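Local coordinates for Alpha/beta hydrolase fold protein (Sphaerobacter thermophilus, PDB 3R0V), which is probably a hydrolase of the alpha/beta hydrolase family, with its natural substrate unassigned, and binds D-malate in the crystal, at residues L102-L114 / T199-V211. Residues are numbered along the deposited sequence; the frame is centred on the assembly and turned at random. Where two conformers were deposited one is given.
Sequences LLAAASGLPITRL and TARFASISIPTLV
L102 lies over one face of the F202 ring, its CB 3.9 Å from the ring centroid in a CH-pi contact, while A106 CB meets the ring edge. The same A106 methyl sits 3.7 Å above one face of the R201 guanidinium, displaced from its centre. A bend in the R201 chain (chi3 72°) carries that group alongside the last turn of helix 96-106, where NH2 donates in plane to S107 OG (3.0 Å, 149°). S107 OG in turn donates to L103 O, 2.8 Å away and above the carbonyl plane. One water links R201 NE to A106 O; another joins A106 O to S204 OG. Further on, I207 CD1 packs against both I111 CG2 and L114 CB, each 3.8 Å away. L114 N bonds P208 O and L114 O takes L210 N (2.8 Å), pairing strands 111-117 and 209-213 in parallel within the central sheet. T209 OG1 turns back to I207 O (3.0 Å); a valine here, lacking the hydroxyl, would probably leave I207 O without this donor and the strand's lead-in less firmly held. Helix end and strand pair thus differ in chemistry: water and one charged side chain bind the solvent-facing helix terminus, whereas I207 packing and backbone bonds join 209-213 and its lead-in to 111-117.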
# COMPACT_ATOMS: atom_id res chain seq x y z
N LEU A 102 3.92 7.66 0.49
CA LEU A 102 4.19 8.96 -0.12
C LEU A 102 3.74 10.10 0.79
O LEU A 102 4.46 11.07 0.97
CB LEU A 102 3.55 9.07 -1.51
CG LEU A 102 4.18 8.19 -2.60
CD1 LEU A 102 3.19 7.87 -3.70
CD2 LEU A 102 5.41 8.89 -3.18
N LEU A 103 2.55 9.98 1.36
CA LEU A 103 2.08 10.97 2.33
C LEU A 103 3.04 11.06 3.52
O LEU A 103 3.35 12.16 3.99
CB LEU A 103 0.68 10.63 2.82
CG LEU A 103 -0.43 10.72 1.76
CD1 LEU A 103 -1.70 10.16 2.36
CD2 LEU A 103 -0.62 12.17 1.37
N ALA A 104 3.52 9.92 4.00
CA ALA A 104 4.43 9.90 5.14
C ALA A 104 5.75 10.59 4.79
O ALA A 104 6.30 11.36 5.59
CB ALA A 104 4.68 8.46 5.61
N ALA A 105 6.25 10.32 3.60
CA ALA A 105 7.48 10.95 3.13
C ALA A 105 7.31 12.46 3.02
O ALA A 105 8.17 13.22 3.46
CB ALA A 105 7.90 10.35 1.79
N ALA A 106 6.18 12.89 2.47
CA ALA A 106 5.91 14.31 2.31
C ALA A 106 5.74 14.99 3.67
O ALA A 106 5.99 16.19 3.80
CB ALA A 106 4.66 14.52 1.46
N SER A 107 5.32 14.22 4.67
CA SER A 107 5.10 14.75 6.01
C SER A 107 6.38 14.82 6.82
O SER A 107 6.37 15.33 7.94
CB SER A 107 4.08 13.89 6.76
OG SER A 107 2.82 13.92 6.12
N GLY A 108 7.47 14.30 6.27
CA GLY A 108 8.76 14.40 6.94
C GLY A 108 9.22 13.21 7.77
O GLY A 108 10.15 13.34 8.55
N LEU A 109 8.58 12.05 7.62
CA LEU A 109 9.09 10.87 8.33
C LEU A 109 10.49 10.51 7.83
O LEU A 109 10.83 10.80 6.67
CB LEU A 109 8.17 9.66 8.18
CG LEU A 109 6.81 9.70 8.88
CD1 LEU A 109 6.25 8.29 8.99
CD2 LEU A 109 6.90 10.34 10.25
N PRO A 110 11.30 9.86 8.69
CA PRO A 110 12.67 9.51 8.32
C PRO A 110 12.75 8.29 7.40
O PRO A 110 13.22 7.21 7.78
CB PRO A 110 13.35 9.26 9.67
CG PRO A 110 12.24 8.84 10.58
CD PRO A 110 11.02 9.62 10.12
N ILE A 111 12.23 8.49 6.19
CA ILE A 111 12.31 7.51 5.11
C ILE A 111 13.49 7.92 4.23
O ILE A 111 13.51 9.03 3.68
CB ILE A 111 10.99 7.52 4.29
CG1 ILE A 111 9.82 7.14 5.21
CG2 ILE A 111 11.07 6.55 3.12
CD1 ILE A 111 8.44 7.26 4.57
N THR A 112 14.47 7.03 4.10
CA THR A 112 15.71 7.41 3.43
C THR A 112 15.71 7.11 1.93
O THR A 112 16.33 7.83 1.16
CB THR A 112 16.92 6.78 4.11
OG1 THR A 112 16.72 5.36 4.20
CG2 THR A 112 17.10 7.34 5.51
N ARG A 113 15.00 6.05 1.52
CA ARG A 113 14.76 5.71 0.12
C ARG A 113 13.35 5.17 0.04
O ARG A 113 12.92 4.47 0.95
CB ARG A 113 15.75 4.65 -0.37
CG ARG A 113 17.21 5.06 -0.30
CD ARG A 113 18.13 3.99 -0.89
NE ARG A 113 19.51 4.46 -0.96
CZ ARG A 113 20.10 4.87 -2.08
NH1 ARG A 113 19.42 4.87 -3.22
NH2 ARG A 113 21.36 5.29 -2.05
N LEU A 114 12.63 5.47 -1.04
CA LEU A 114 11.23 5.06 -1.14
C LEU A 114 10.95 4.36 -2.45
O LEU A 114 11.25 4.90 -3.51
CB LEU A 114 10.33 6.29 -1.03
CG LEU A 114 8.83 6.06 -1.23
CD1 LEU A 114 8.26 5.11 -0.18
CD2 LEU A 114 8.08 7.40 -1.21
N THR A 199 0.11 16.96 -5.93
CA THR A 199 1.33 17.28 -6.66
C THR A 199 2.30 18.18 -5.90
O THR A 199 3.50 17.90 -5.86
CB THR A 199 0.99 17.93 -8.00
OG1 THR A 199 0.26 16.99 -8.80
CG2 THR A 199 2.25 18.37 -8.73
N ALA A 200 1.78 19.25 -5.31
CA ALA A 200 2.60 20.20 -4.57
C ALA A 200 3.39 19.48 -3.48
O ALA A 200 4.60 19.70 -3.33
CB ALA A 200 1.74 21.29 -3.96
N ARG A 201 2.71 18.62 -2.73
CA ARG A 201 3.37 17.88 -1.66
C ARG A 201 4.38 16.87 -2.16
O ARG A 201 5.50 16.78 -1.64
CB ARG A 201 2.34 17.15 -0.81
CG ARG A 201 1.37 18.09 -0.13
CD ARG A 201 0.63 17.34 0.96
NE ARG A 201 1.51 17.07 2.09
CZ ARG A 201 1.35 16.06 2.93
NH1 ARG A 201 0.34 15.21 2.76
NH2 ARG A 201 2.19 15.89 3.94
N PHE A 202 4.01 16.09 -3.18
CA PHE A 202 4.90 15.05 -3.65
C PHE A 202 6.12 15.63 -4.38
O PHE A 202 7.20 15.04 -4.34
CB PHE A 202 4.16 14.02 -4.50
CG PHE A 202 3.14 13.19 -3.73
CD1 PHE A 202 3.00 13.30 -2.35
CD2 PHE A 202 2.34 12.26 -4.40
CE1 PHE A 202 2.07 12.53 -1.66
CE2 PHE A 202 1.43 11.48 -3.72
CZ PHE A 202 1.28 11.62 -2.35
N ALA A 203 5.96 16.79 -5.01
CA ALA A 203 7.12 17.44 -5.64
C ALA A 203 8.17 17.85 -4.60
O ALA A 203 9.32 18.09 -4.96
CB ALA A 203 6.67 18.63 -6.45
N SER A 204 7.77 17.89 -3.33
CA SER A 204 8.66 18.31 -2.24
C SER A 204 9.45 17.14 -1.65
O SER A 204 10.31 17.33 -0.78
CB SER A 204 7.86 19.01 -1.14
OG SER A 204 7.19 18.08 -0.29
N ILE A 205 9.15 15.92 -2.11
CA ILE A 205 9.88 14.76 -1.66
C ILE A 205 11.23 14.76 -2.36
O ILE A 205 11.31 14.73 -3.59
CB ILE A 205 9.12 13.46 -1.99
CG1 ILE A 205 7.81 13.39 -1.20
CG2 ILE A 205 10.00 12.24 -1.69
CD1 ILE A 205 6.84 12.32 -1.71
N SER A 206 12.30 14.80 -1.58
CA SER A 206 13.63 14.94 -2.14
C SER A 206 14.44 13.65 -2.17
O SER A 206 15.50 13.59 -2.79
CB SER A 206 14.41 16.03 -1.39
OG SER A 206 14.49 15.72 -0.02
N ILE A 207 13.95 12.60 -1.50
CA ILE A 207 14.73 11.38 -1.40
C ILE A 207 14.67 10.53 -2.67
O ILE A 207 13.73 10.67 -3.47
CB ILE A 207 14.29 10.51 -0.22
CG1 ILE A 207 12.79 10.26 -0.29
CG2 ILE A 207 14.66 11.18 1.10
CD1 ILE A 207 12.33 9.07 0.54
N PRO A 208 15.66 9.65 -2.86
CA PRO A 208 15.64 8.74 -4.01
C PRO A 208 14.34 7.93 -3.99
O PRO A 208 13.99 7.34 -2.97
CB PRO A 208 16.84 7.82 -3.76
CG PRO A 208 17.77 8.62 -2.85
CD PRO A 208 16.83 9.43 -1.99
N THR A 209 13.66 7.90 -5.13
CA THR A 209 12.36 7.25 -5.22
C THR A 209 12.29 6.36 -6.46
O THR A 209 12.85 6.68 -7.51
CB THR A 209 11.22 8.29 -5.23
OG1 THR A 209 11.24 9.02 -4.00
CG2 THR A 209 9.85 7.62 -5.35
N LEU A 210 11.60 5.24 -6.31
CA LEU A 210 11.38 4.29 -7.39
C LEU A 210 9.89 4.02 -7.51
O LEU A 210 9.25 3.66 -6.53
CB LEU A 210 12.13 3.00 -7.08
CG LEU A 210 11.79 1.78 -7.93
CD1 LEU A 210 12.16 2.08 -9.36
CD2 LEU A 210 12.54 0.56 -7.43
N VAL A 211 9.34 4.22 -8.71
CA VAL A 211 7.93 4.00 -8.95
C VAL A 211 7.81 2.83 -9.91
O VAL A 211 8.41 2.85 -10.98
CB VAL A 211 7.28 5.22 -9.60
CG1 VAL A 211 5.78 4.97 -9.77
CG2 VAL A 211 7.51 6.47 -8.77
O HOH W 1 4.23 18.51 2.48
O HOH W 2 8.22 17.67 2.16
O HOH W 3 -0.43 13.60 4.97